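Local coordinates for protein yciO (Escherichia coli, PDB 1K7J), which is of unknown function but belongs to the SUA5 family and may bind double-stranded RNA, at residues F65-R70 with P139-S144; Y32-G37 with G120-S125; S73-Y78 with F99-T104. All coordinates share one frame; numbering follows the deposited sequence.

Interaction 1 of 3, residues F65-R70 with P139-S144. With SO4 (sulfate ion), chain B.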
loop_
_atom_site.group_PDB
_atom_site.type_symbol
_atom_site.label_atom_id
_atom_site.label_comp_id
_atom_site.label_asym_id
_atom_site.label_seq_id
_atom_site.Cartn_x
_atom_site.Cartn_y
_atom_site.Cartn_z
ATOM N N PHE A 65 -8.992 2.062 -1.807
ATOM C CA PHE A 65 -7.715 1.728 -2.418
ATOM C C PHE A 65 -6.732 2.257 -1.382
ATOM O O PHE A 65 -7.140 2.823 -0.365
ATOM C CB PHE A 65 -7.508 2.493 -3.726
ATOM C CG PHE A 65 -8.103 1.825 -4.923
ATOM C CD1 PHE A 65 -7.536 0.666 -5.439
ATOM C CD2 PHE A 65 -9.227 2.357 -5.544
ATOM C CE1 PHE A 65 -8.080 0.047 -6.560
ATOM C CE2 PHE A 65 -9.778 1.746 -6.663
ATOM C CZ PHE A 65 -9.202 0.589 -7.171
ATOM N N THR A 66 -5.443 2.080 -1.634
ATOM C CA THR A 66 -4.428 2.567 -0.717
ATOM C C THR A 66 -3.368 3.323 -1.493
ATOM O O THR A 66 -3.008 2.933 -2.601
ATOM C CB THR A 66 -3.728 1.406 0.025
ATOM O OG1 THR A 66 -4.682 0.709 0.834
ATOM C CG2 THR A 66 -2.608 1.936 0.922
ATOM N N LEU A 67 -2.904 4.431 -0.932
ATOM C CA LEU A 67 -1.821 5.171 -1.553
ATOM C C LEU A 67 -0.651 4.942 -0.606
ATOM O O LEU A 67 -0.712 5.317 0.567
ATOM C CB LEU A 67 -2.133 6.666 -1.663
ATOM C CG LEU A 67 -3.159 7.082 -2.726
ATOM C CD1 LEU A 67 -3.238 8.598 -2.773
ATOM C CD2 LEU A 67 -2.755 6.535 -4.094
HETATM N N MSE A 68 0.385 4.282 -1.110
HETATM C CA MSE A 68 1.583 3.992 -0.328
HETATM C C MSE A 68 2.446 5.250 -0.441
HETATM O O MSE A 68 2.952 5.568 -1.520
HETATM C CB MSE A 68 2.291 2.768 -0.924
HETATM C CG MSE A 68 3.249 2.036 0.008
HETATM SE SE MSE A 68 2.357 1.124 1.498
HETATM C CE MSE A 68 1.461 -0.353 0.545
ATOM N N CYS A 69 2.602 5.959 0.678
ATOM C CA CYS A 69 3.341 7.221 0.713
ATOM C C CYS A 69 4.694 7.177 1.413
ATOM O O CYS A 69 4.898 6.424 2.361
ATOM C CB CYS A 69 2.483 8.297 1.378
ATOM S SG CYS A 69 0.880 8.571 0.596
ATOM N N ARG A 70 5.600 8.033 0.953
ATOM C CA ARG A 70 6.948 8.113 1.498
ATOM C C ARG A 70 6.974 8.512 2.971
ATOM O O ARG A 70 7.687 7.910 3.775
ATOM C CB ARG A 70 7.765 9.124 0.690
ATOM C CG ARG A 70 9.222 9.237 1.110
ATOM C CD ARG A 70 10.025 8.022 0.672
ATOM N NE ARG A 70 11.419 8.112 1.099
ATOM C CZ ARG A 70 12.279 9.024 0.657
ATOM N NH1 ARG A 70 11.896 9.927 -0.235
ATOM N NH2 ARG A 70 13.524 9.043 1.120
ATOM N N PRO A 139 3.471 8.761 -4.592
ATOM C CA PRO A 139 2.831 7.573 -4.020
ATOM C C PRO A 139 2.607 6.471 -5.039
ATOM O O PRO A 139 2.563 6.711 -6.242
ATOM C CB PRO A 139 1.503 8.111 -3.485
ATOM C CG PRO A 139 1.816 9.534 -3.168
ATOM C CD PRO A 139 2.641 9.954 -4.360
HETATM N N MSE A 140 2.458 5.256 -4.534
HETATM C CA MSE A 140 2.205 4.101 -5.372
HETATM C C MSE A 140 0.781 3.637 -5.066
HETATM O O MSE A 140 0.417 3.499 -3.902
HETATM C CB MSE A 140 3.215 3.001 -5.029
HETATM C CG MSE A 140 3.086 1.720 -5.816
HETATM SE SE MSE A 140 4.824 0.905 -6.103
HETATM C CE MSE A 140 5.508 0.956 -4.299
ATOM N N LEU A 141 -0.037 3.448 -6.097
ATOM C CA LEU A 141 -1.395 2.963 -5.880
ATOM C C LEU A 141 -1.208 1.524 -5.430
ATOM O O LEU A 141 -0.516 0.749 -6.096
ATOM C CB LEU A 141 -2.207 3.005 -7.172
ATOM C CG LEU A 141 -3.586 2.346 -7.076
ATOM C CD1 LEU A 141 -4.439 3.063 -6.033
ATOM C CD2 LEU A 141 -4.256 2.382 -8.438
ATOM N N SER A 142 -1.814 1.162 -4.307
ATOM C CA SER A 142 -1.635 -0.182 -3.779
ATOM C C SER A 142 -2.840 -0.743 -3.047
ATOM O O SER A 142 -3.871 -0.089 -2.906
ATOM C CB SER A 142 -0.455 -0.190 -2.798
ATOM O OG SER A 142 0.697 0.428 -3.343
ATOM N N THR A 143 -2.674 -1.984 -2.605
ATOM C CA THR A 143 -3.645 -2.713 -1.792
ATOM C C THR A 143 -2.814 -3.799 -1.128
ATOM O O THR A 143 -1.757 -4.183 -1.641
ATOM C CB THR A 143 -4.773 -3.416 -2.609
ATOM O OG1 THR A 143 -4.231 -4.530 -3.330
ATOM C CG2 THR A 143 -5.437 -2.450 -3.566
ATOM N N SER A 144 -3.254 -4.276 0.028
ATOM C CA SER A 144 -2.519 -5.346 0.683
ATOM C C SER A 144 -2.762 -6.583 -0.167
ATOM O O SER A 144 -3.786 -6.682 -0.842
ATOM C CB SER A 144 -3.054 -5.587 2.094
ATOM O OG SER A 144 -2.844 -4.457 2.919
HETATM S S SO4 B . -6.195 -3.229 2.362
HETATM O O1 SO4 B . -5.043 -3.097 3.273
HETATM O O2 SO4 B . -5.739 -3.696 1.043
HETATM O O3 SO4 B . -7.155 -4.207 2.916
HETATM O O4 SO4 B . -6.854 -1.918 2.222
#
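Thr66 and Ser142 face each other as an antiparallel hydrogen-bonded pair, and two residues further along Met68 and Met140, both selenomethionine, do the same. The two bonds of the first pair are unequal: Ser142 N reaches Thr66 O at 2.7 Å, whereas Thr66 N meets Ser142 O at 3.0 Å with a more bent N-H...O angle of 135°. In the second pair the bond from Met68 N to Met140 O is almost straight at 174°. Met68 O accepts from Met140 N and also receives Pro139 CA in a CA-H...O contact of 3.2 Å.

On the face that carries Leu67 and Leu141, Leu67 CD2 lies 4.3 Å from Leu141 CD1. Chi1 of Leu141 (172°) sets CG anti to the backbone N, and the turn at chi2 then brings CD1 to 3.9 Å from Phe65 CB, where it meets the Phe65 ring obliquely. Just beyond the paired strands, Pro139 CG rests against Cys69 SG at 4.0 Å. On the other face the bent chain of Met68 folds over Ser142, CE standing 3.9 Å from Ser142 CB, and the hydroxyl of Ser142 is hydrogen-bonded to Tyr32 OH.

Further out, helix 47-57 packs on Phe65 and Thr143, and strand 118-122 continues the sheet beyond strand 66-68. At the end of strand 140-144, Ser144 binds a sulfate, probably from the crystallisation liquor, through its N to O2 and its OG to O1 (2.6 Å); Arg57 and Arg196 also hold this ion. The contact thus joins two central strands through buried backbone bonds, with a leucine face on one side and hydroxyls and selenomethionines on the other, while the N-H, hydroxyl and arginine groups gathered at one end are consistent with a pocket for an anionic group.

Interaction 2 of 3, residues Y32-G37 with G120-S125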
loop_
_atom_site.group_PDB
_atom_site.type_symbol
_atom_site.label_atom_id
_atom_site.label_comp_id
_atom_site.label_asym_id
_atom_site.label_seq_id
_atom_site.Cartn_x
_atom_site.Cartn_y
_atom_site.Cartn_z
ATOM N N TYR A 32 5.235 -6.193 -3.872
ATOM C CA TYR A 32 6.397 -5.780 -3.101
ATOM C C TYR A 32 6.157 -5.923 -1.607
ATOM O O TYR A 32 5.023 -5.876 -1.138
ATOM C CB TYR A 32 6.779 -4.334 -3.435
ATOM C CG TYR A 32 5.751 -3.290 -3.062
ATOM C CD1 TYR A 32 4.602 -3.100 -3.831
ATOM C CD2 TYR A 32 5.949 -2.463 -1.959
ATOM C CE1 TYR A 32 3.673 -2.100 -3.507
ATOM C CE2 TYR A 32 5.033 -1.467 -1.628
ATOM C CZ TYR A 32 3.901 -1.288 -2.406
ATOM O OH TYR A 32 3.014 -0.277 -2.095
ATOM N N PRO A 33 7.233 -6.092 -0.834
ATOM C CA PRO A 33 7.115 -6.248 0.614
ATOM C C PRO A 33 6.912 -4.947 1.379
ATOM O O PRO A 33 7.433 -3.906 0.990
ATOM C CB PRO A 33 8.437 -6.905 0.985
ATOM C CG PRO A 33 9.396 -6.217 0.043
ATOM C CD PRO A 33 8.636 -6.241 -1.269
ATOM N N THR A 34 6.138 -5.015 2.461
ATOM C CA THR A 34 5.933 -3.861 3.334
ATOM C C THR A 34 6.145 -4.399 4.744
ATOM O O THR A 34 6.377 -5.596 4.928
ATOM C CB THR A 34 4.501 -3.262 3.254
ATOM O OG1 THR A 34 3.579 -4.110 3.951
ATOM C CG2 THR A 34 4.063 -3.101 1.806
ATOM N N ASP A 35 6.071 -3.524 5.736
ATOM C CA ASP A 35 6.244 -3.938 7.124
ATOM C C ASP A 35 5.076 -4.814 7.580
ATOM O O ASP A 35 5.198 -5.564 8.548
ATOM C CB ASP A 35 6.328 -2.709 8.022
ATOM C CG ASP A 35 5.174 -1.761 7.798
ATOM O OD1 ASP A 35 5.258 -0.945 6.857
ATOM O OD2 ASP A 35 4.177 -1.852 8.546
ATOM N N SER A 36 3.945 -4.709 6.886
ATOM C CA SER A 36 2.756 -5.487 7.225
ATOM C C SER A 36 2.281 -6.345 6.054
ATOM O O SER A 36 1.205 -6.116 5.499
ATOM C CB SER A 36 1.625 -4.554 7.671
ATOM O OG SER A 36 2.016 -3.782 8.794
ATOM N N GLY A 37 3.095 -7.329 5.685
ATOM C CA GLY A 37 2.749 -8.222 4.592
ATOM C C GLY A 37 3.083 -7.689 3.211
ATOM O O GLY A 37 3.506 -6.543 3.050
ATOM N N GLY A 120 -7.314 5.047 1.381
ATOM C CA GLY A 120 -6.432 4.711 2.483
ATOM C C GLY A 120 -5.035 5.253 2.260
ATOM O O GLY A 120 -4.484 5.128 1.165
HETATM N N MSE A 121 -4.470 5.865 3.296
HETATM C CA MSE A 121 -3.129 6.434 3.226
HETATM C C MSE A 121 -2.232 5.555 4.086
HETATM O O MSE A 121 -2.564 5.252 5.236
HETATM C CB MSE A 121 -3.147 7.872 3.740
HETATM C CG MSE A 121 -4.195 8.760 3.050
HETATM SE SE MSE A 121 -4.047 8.791 1.109
HETATM C CE MSE A 121 -2.412 9.799 0.979
ATOM N N ARG A 122 -1.092 5.154 3.537
ATOM C CA ARG A 122 -0.208 4.248 4.259
ATOM C C ARG A 122 1.271 4.538 4.038
ATOM O O ARG A 122 1.740 4.592 2.902
ATOM C CB ARG A 122 -0.550 2.824 3.816
ATOM C CG ARG A 122 0.236 1.682 4.422
ATOM C CD ARG A 122 -0.372 0.388 3.888
ATOM N NE ARG A 122 0.452 -0.799 4.098
ATOM C CZ ARG A 122 0.097 -2.014 3.698
ATOM N NH1 ARG A 122 -1.061 -2.189 3.075
ATOM N NH2 ARG A 122 0.893 -3.053 3.920
ATOM N N VAL A 123 1.997 4.738 5.135
ATOM C CA VAL A 123 3.431 4.996 5.081
ATOM C C VAL A 123 4.131 3.732 5.577
ATOM O O VAL A 123 4.042 3.392 6.754
ATOM C CB VAL A 123 3.833 6.170 6.002
ATOM C CG1 VAL A 123 5.338 6.385 5.948
ATOM C CG2 VAL A 123 3.098 7.442 5.581
ATOM N N PRO A 124 4.826 3.014 4.680
ATOM C CA PRO A 124 5.528 1.785 5.066
ATOM C C PRO A 124 6.830 2.095 5.800
ATOM O O PRO A 124 7.437 3.138 5.579
ATOM C CB PRO A 124 5.759 1.096 3.728
ATOM C CG PRO A 124 6.029 2.254 2.818
ATOM C CD PRO A 124 4.988 3.285 3.238
ATOM N N SER A 125 7.263 1.185 6.666
ATOM C CA SER A 125 8.484 1.411 7.432
ATOM C C SER A 125 9.697 0.600 6.973
ATOM O O SER A 125 10.819 0.875 7.400
ATOM C CB SER A 125 8.228 1.107 8.908
ATOM O OG SER A 125 7.979 -0.280 9.090
HETATM O O HOH W 1 2.712 -0.407 5.847
HETATM O O HOH W 2 0.181 -5.655 2.942
#
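Arg122 stretches from strand 118-122 to the turn after strand 30-34, its side chain crossing that of Thr34 at about a right angle. CB points toward the turn, and CG is anti to the backbone N (chi1 180°); from CG to NE the chain is extended. NE donates to a water 2.9 Å away, which in turn donates to Asp35 OD1. NH1 turns to a partner elsewhere, Ser144 OG. NH2 makes a weak, bent bond of 2.9 Å to Thr34 OG1 and donates to a second water, which gives its own proton to Ser36 O. Both waters lie at the guanidinium edge, in its plane.

Thr34 OG1 is gripped further: it donates to Gly37 O at 2.6 Å and accepts from Ser36 N at 3.0 Å. Beside it, Asp35 OD1 accepts from Ser125 N at 2.9 Å, from above the carboxylate plane, while OD2 is held by Ser36 OG and by Asn96 N. The water between Arg122 and Asp35 separates opposite charges, which probably still attract.

Acceptance by Thr34 OG1 from the N-H two residues on defines an ST turn, here linking strands 30-34 and 37-43, with Arg122 reaching between this turn and the sulfate site.

Interaction 3 of 3, residues S73-Y78 with F99-T104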
loop_
_atom_site.group_PDB
_atom_site.type_symbol
_atom_site.label_atom_id
_atom_site.label_comp_id
_atom_site.label_asym_id
_atom_site.label_seq_id
_atom_site.Cartn_x
_atom_site.Cartn_y
_atom_site.Cartn_z
ATOM N N SER A 73 4.497 14.004 5.173
ATOM C CA SER A 73 4.417 15.164 4.291
ATOM C C SER A 73 3.727 14.788 2.981
ATOM O O SER A 73 2.816 15.483 2.528
ATOM C CB SER A 73 5.816 15.705 3.990
ATOM O OG SER A 73 5.752 16.773 3.058
ATOM N N GLU A 74 4.162 13.688 2.371
ATOM C CA GLU A 74 3.556 13.254 1.119
ATOM C C GLU A 74 2.107 12.855 1.355
ATOM O O GLU A 74 1.233 13.148 0.542
ATOM C CB GLU A 74 4.326 12.078 0.518
ATOM C CG GLU A 74 3.750 11.625 -0.817
ATOM C CD GLU A 74 4.734 10.814 -1.635
ATOM O OE1 GLU A 74 4.936 9.619 -1.331
ATOM O OE2 GLU A 74 5.317 11.383 -2.583
ATOM N N LEU A 75 1.850 12.191 2.476
ATOM C CA LEU A 75 0.492 11.778 2.810
ATOM C C LEU A 75 -0.406 13.014 2.880
ATOM O O LEU A 75 -1.535 13.005 2.385
ATOM C CB LEU A 75 0.488 11.035 4.153
ATOM C CG LEU A 75 -0.855 10.527 4.693
ATOM C CD1 LEU A 75 -0.607 9.353 5.637
ATOM C CD2 LEU A 75 -1.602 11.651 5.410
ATOM N N SER A 76 0.115 14.081 3.474
ATOM C CA SER A 76 -0.630 15.326 3.631
ATOM C C SER A 76 -0.816 16.095 2.329
ATOM O O SER A 76 -1.548 17.086 2.282
ATOM C CB SER A 76 0.064 16.209 4.665
ATOM O OG SER A 76 0.136 15.533 5.909
ATOM N N THR A 77 -0.142 15.642 1.279
ATOM C CA THR A 77 -0.243 16.272 -0.028
ATOM C C THR A 77 -1.378 15.611 -0.806
ATOM O O THR A 77 -2.086 16.261 -1.579
ATOM C CB THR A 77 1.071 16.097 -0.822
ATOM O OG1 THR A 77 2.156 16.674 -0.085
ATOM C CG2 THR A 77 0.975 16.771 -2.185
ATOM N N TYR A 78 -1.557 14.314 -0.578
ATOM C CA TYR A 78 -2.580 13.550 -1.277
ATOM C C TYR A 78 -3.900 13.353 -0.541
ATOM O O TYR A 78 -4.834 12.788 -1.099
ATOM C CB TYR A 78 -2.012 12.191 -1.703
ATOM C CG TYR A 78 -1.015 12.309 -2.833
ATOM C CD1 TYR A 78 0.265 12.815 -2.611
ATOM C CD2 TYR A 78 -1.374 11.971 -4.137
ATOM C CE1 TYR A 78 1.167 12.988 -3.666
ATOM C CE2 TYR A 78 -0.484 12.140 -5.196
ATOM C CZ TYR A 78 0.780 12.649 -4.954
ATOM O OH TYR A 78 1.652 12.820 -6.004
ATOM N N PHE A 99 -4.591 4.729 7.077
ATOM C CA PHE A 99 -5.527 5.732 7.564
ATOM C C PHE A 99 -6.486 6.144 6.463
ATOM O O PHE A 99 -6.057 6.563 5.391
ATOM C CB PHE A 99 -4.756 6.956 8.064
ATOM C CG PHE A 99 -3.780 6.650 9.168
ATOM C CD1 PHE A 99 -4.234 6.312 10.439
ATOM C CD2 PHE A 99 -2.405 6.696 8.935
ATOM C CE1 PHE A 99 -3.335 6.022 11.466
ATOM C CE2 PHE A 99 -1.497 6.409 9.957
ATOM C CZ PHE A 99 -1.968 6.070 11.226
ATOM N N ILE A 100 -7.783 6.020 6.718
ATOM C CA ILE A 100 -8.767 6.404 5.714
ATOM C C ILE A 100 -9.053 7.894 5.840
ATOM O O ILE A 100 -9.467 8.372 6.898
ATOM C CB ILE A 100 -10.085 5.618 5.870
ATOM C CG1 ILE A 100 -9.797 4.114 5.884
ATOM C CG2 ILE A 100 -11.037 5.974 4.734
ATOM C CD1 ILE A 100 -8.946 3.632 4.733
ATOM N N LEU A 101 -8.820 8.617 4.750
ATOM C CA LEU A 101 -9.028 10.059 4.700
ATOM C C LEU A 101 -9.609 10.448 3.347
ATOM O O LEU A 101 -9.653 9.639 2.421
ATOM C CB LEU A 101 -7.689 10.782 4.890
ATOM C CG LEU A 101 -7.019 10.626 6.258
ATOM C CD1 LEU A 101 -5.520 10.808 6.123
ATOM C CD2 LEU A 101 -7.613 11.632 7.234
ATOM N N LYS A 102 -10.069 11.687 3.234
ATOM C CA LYS A 102 -10.598 12.154 1.964
ATOM C C LYS A 102 -9.404 12.504 1.083
ATOM O O LYS A 102 -8.464 13.160 1.536
ATOM C CB LYS A 102 -11.477 13.388 2.169
ATOM C CG LYS A 102 -12.756 13.101 2.938
ATOM C CD LYS A 102 -13.664 14.320 2.987
ATOM C CE LYS A 102 -14.094 14.753 1.594
ATOM N NZ LYS A 102 -15.009 15.933 1.635
ATOM N N GLY A 103 -9.442 12.064 -0.171
ATOM C CA GLY A 103 -8.349 12.345 -1.086
ATOM C C GLY A 103 -8.430 13.728 -1.698
ATOM O O GLY A 103 -9.520 14.259 -1.914
ATOM N N THR A 104 -7.274 14.323 -1.975
ATOM C CA THR A 104 -7.236 15.652 -2.582
ATOM C C THR A 104 -7.306 15.522 -4.096
ATOM O O THR A 104 -7.399 14.412 -4.626
ATOM C CB THR A 104 -5.939 16.405 -2.234
ATOM O OG1 THR A 104 -4.820 15.728 -2.823
ATOM C CG2 THR A 104 -5.754 16.476 -0.729
#
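Two hydrogen bonds tie Thr104 to the last turn of helix 72-78. Its backbone N donates to Tyr78 O at 3.0 Å, nearly straight at 171° but from above the carbonyl plane. With chi1 at 66°, OG1 is set between the backbone N and the carbonyl carbon, and from there it donates to Thr77 O at 3.1 Å, in the carbonyl plane and on a lone pair. The same hydroxyl accepts from Glu106 N. An alanine here would probably leave Thr77 O and Glu106 N without this mate and strip the helix end of the methyl contact.

Of the weaker polar contacts, Gly103 CA lies 3.5 Å from Tyr78 O in a CA-H...O approach, so that this carbonyl receives both the N-H and a C-H.

Among van der Waals contacts, Thr104 CG2 lies 3.6 Å from Tyr78 C. Deeper in, Leu75 and Leu101 cross at about a right angle, with Leu75 CD2 4.1 Å from Leu101 CD1. Met89 of helix 83-90 and Met121 of strand 118-122 pack on both leucines.

The arrangement is that of a helix laid against a face of a beta sheet in an alpha/beta fold, its C-terminal carbonyls taken up by the segment that follows strand 97-102.

How the interactions relate
All three contacts belong to one mixed sheet and the helices that pack on it. Interactions 1 and 2 have centres about 8 Å apart, and strand 66-68 of interaction 1 lies next to strand 118-122 of interaction 2; Leu67 N probably bonds to Gly120 O. Interaction 3 lies farther out, its centre about 11 Å from that of interaction 1 and about 15 Å from that of interaction 2, where strand 97-102 borders strand 118-122 and helix 72-78 packs against Met121, Cys69 and Pro139. Along the chain the segments of interactions 1 and 2 alternate, while interaction 3 nests inside both loops. Distant parts of the sequence thus interlock in a single fold.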